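Phosphoserine phosphatase RsbX (Bacillus subtilis, PDB 3W42) dephosphorylates the stressosome protein RsbS, acting as a manganese-binding PPM-type serine phosphatase that negatively regulates sigma-B in the general stress response. Local coordinates at residues E6-I10 with K94-E98. Numbering follows the deposited sequence. Where two conformers were deposited one is given.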
loop_
_atom_site.group_PDB
_atom_site.type_symbol
_atom_site.label_atom_id
_atom_site.label_comp_id
_atom_site.label_asym_id
_atom_site.label_seq_id
_atom_site.Cartn_x
_atom_site.Cartn_y
_atom_site.Cartn_z
ATOM N N GLU A 6 -7.723 11.720 9.025
ATOM C CA GLU A 6 -8.655 11.017 9.892
ATOM C C GLU A 6 -10.084 11.387 9.555
ATOM O O GLU A 6 -10.360 12.575 9.267
ATOM C CB GLU A 6 -8.404 11.434 11.355
ATOM C CG GLU A 6 -9.278 10.700 12.354
ATOM C CD GLU A 6 -8.850 10.848 13.793
ATOM O OE1 GLU A 6 -7.834 11.445 14.052
ATOM O OE2 GLU A 6 -9.509 10.234 14.713
ATOM N N ASN A 7 -10.971 10.431 9.671
ATOM C CA ASN A 7 -12.389 10.670 9.667
ATOM C C ASN A 7 -13.035 9.795 10.727
ATOM O O ASN A 7 -12.323 9.223 11.555
ATOM C CB ASN A 7 -13.012 10.630 8.284
ATOM C CG ASN A 7 -13.078 9.245 7.698
ATOM O OD1 ASN A 7 -12.855 8.231 8.378
ATOM N ND2 ASN A 7 -13.321 9.184 6.406
ATOM N N GLU A 8 -14.351 9.653 10.709
ATOM C CA GLU A 8 -14.989 8.868 11.742
ATOM C C GLU A 8 -14.691 7.363 11.637
ATOM O O GLU A 8 -14.903 6.650 12.616
ATOM C CB GLU A 8 -16.528 9.094 11.684
ATOM C CG GLU A 8 -16.983 10.537 12.023
ATOM C CD GLU A 8 -18.415 10.872 11.578
ATOM O OE1 GLU A 8 -18.634 10.959 10.301
ATOM O OE2 GLU A 8 -19.305 11.003 12.439
ATOM N N HIS A 9 -14.240 6.919 10.495
ATOM C CA HIS A 9 -14.100 5.504 10.186
ATOM C C HIS A 9 -12.679 5.003 10.145
ATOM O O HIS A 9 -12.449 3.782 10.235
ATOM C CB HIS A 9 -14.782 5.203 8.851
ATOM C CG HIS A 9 -16.223 5.605 8.883
ATOM N ND1 HIS A 9 -17.143 4.982 9.687
ATOM C CD2 HIS A 9 -16.819 6.643 8.251
ATOM C CE1 HIS A 9 -18.290 5.639 9.513
ATOM N NE2 HIS A 9 -18.098 6.655 8.678
ATOM N N ILE A 10 -11.717 5.872 9.925
ATOM C CA ILE A 10 -10.326 5.476 9.785
ATOM C C ILE A 10 -9.415 6.644 10.118
ATOM O O ILE A 10 -9.751 7.795 9.889
ATOM C CB ILE A 10 -10.034 5.001 8.312
ATOM C CG1 ILE A 10 -8.735 4.136 8.235
ATOM C CG2 ILE A 10 -10.093 6.164 7.287
ATOM C CD1 ILE A 10 -8.473 3.602 6.865
ATOM N N LYS A 94 -9.246 -1.260 -1.374
ATOM C CA LYS A 94 -10.470 -0.476 -1.217
ATOM C C LYS A 94 -11.184 -0.937 0.035
ATOM O O LYS A 94 -11.185 -2.125 0.365
ATOM C CB LYS A 94 -11.375 -0.602 -2.439
ATOM C CG LYS A 94 -10.914 0.223 -3.657
ATOM C CD LYS A 94 -11.695 -0.066 -4.938
ATOM C CE LYS A 94 -13.189 0.245 -4.817
ATOM N NZ LYS A 94 -13.503 1.653 -4.897
ATOM N N ILE A 95 -11.806 0.002 0.730
ATOM C CA ILE A 95 -12.549 -0.265 1.957
ATOM C C ILE A 95 -13.892 0.405 1.877
ATOM O O ILE A 95 -13.990 1.579 1.576
ATOM C CB ILE A 95 -11.801 0.156 3.219
ATOM C CG1 ILE A 95 -10.377 -0.368 3.240
ATOM C CG2 ILE A 95 -12.647 -0.220 4.419
ATOM C CD1 ILE A 95 -9.522 0.056 4.457
ATOM N N ASN A 96 -14.962 -0.343 2.187
ATOM C CA ASN A 96 -16.285 0.226 2.388
ATOM C C ASN A 96 -16.576 0.218 3.909
ATOM O O ASN A 96 -16.603 -0.849 4.527
ATOM C CB ASN A 96 -17.358 -0.605 1.622
ATOM C CG ASN A 96 -18.689 0.033 1.838
ATOM O OD1 ASN A 96 -19.303 -0.101 2.888
ATOM N ND2 ASN A 96 -19.152 0.843 0.824
ATOM N N PHE A 97 -16.722 1.392 4.470
ATOM C CA PHE A 97 -16.800 1.499 5.918
ATOM C C PHE A 97 -18.125 0.972 6.479
ATOM O O PHE A 97 -18.100 0.291 7.513
ATOM C CB PHE A 97 -16.586 2.916 6.429
ATOM C CG PHE A 97 -15.274 3.518 5.968
ATOM C CD1 PHE A 97 -14.096 2.823 6.166
ATOM C CD2 PHE A 97 -15.195 4.771 5.369
ATOM C CE1 PHE A 97 -12.869 3.416 5.797
ATOM C CE2 PHE A 97 -14.024 5.291 5.007
ATOM C CZ PHE A 97 -12.863 4.652 5.232
ATOM N N GLU A 98 -19.266 1.278 5.850
ATOM C CA GLU A 98 -20.559 0.820 6.355
ATOM C C GLU A 98 -20.610 -0.713 6.469
ATOM O O GLU A 98 -21.196 -1.247 7.448
ATOM C CB GLU A 98 -21.664 1.371 5.469
ATOM C CG GLU A 98 -23.111 1.111 6.041
ATOM C CD GLU A 98 -23.750 -0.152 5.557
ATOM O OE1 GLU A 98 -23.381 -0.662 4.439
ATOM O OE2 GLU A 98 -24.710 -0.567 6.272
#
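His9 and Phe97 have the nearest CA atoms of 6-10 and 94-98, 6.4 Å apart. The first segment is the hairpin turn joining strands 2-6 and 10-17, closed by a backbone hydrogen bond from Asn7 N to Ile10 O (2.9 Å); the second is the end of strand 88-96 and the turn that follows it. These strands belong to the two different sheets of the PPM-type alpha-beta/beta-alpha sandwich, and between these two segments the contact is made by side chains.

Phe97 does most of the bridging. His9 CB sits over one face of its ring, 3.5 Å from the ring centroid and close to the normal, and Phe97 CB in turn lies over a face of the imidazole: a reciprocal pair of CH-pi contacts. The two rings are nearly parallel, at 16°, but slid so far apart that they hardly overlap; the closest approaches involve the His9 methylene, with the near parts of the rings also in contact. In His9, CG stands anti to the carbonyl carbon (chi1 -57°), and the imidazole then runs past Phe97 CB. At the far end of the phenyl ring, Ile10 CG2 packs obliquely against CZ at 3.8 Å. Deeper in, Ile10 CD1 meets Ile95 CD1 at 4.4 Å, where Leu38 and Leu198 also touch both isoleucines.

Asn7 works mainly within its own turn. Its OD1 accepts from His9 N (2.8 Å), which lies above the carbonyl plane, and from Ile10 N almost in line with the C=O; the first bond makes an Asx turn. This double grip ties down the backbone that presents His9 and Ile10 to Phe97. The polar bonds thus shape the turn, while the contact between these two segments is apolar and CH-pi in character, lying at one end of the sandwich interior.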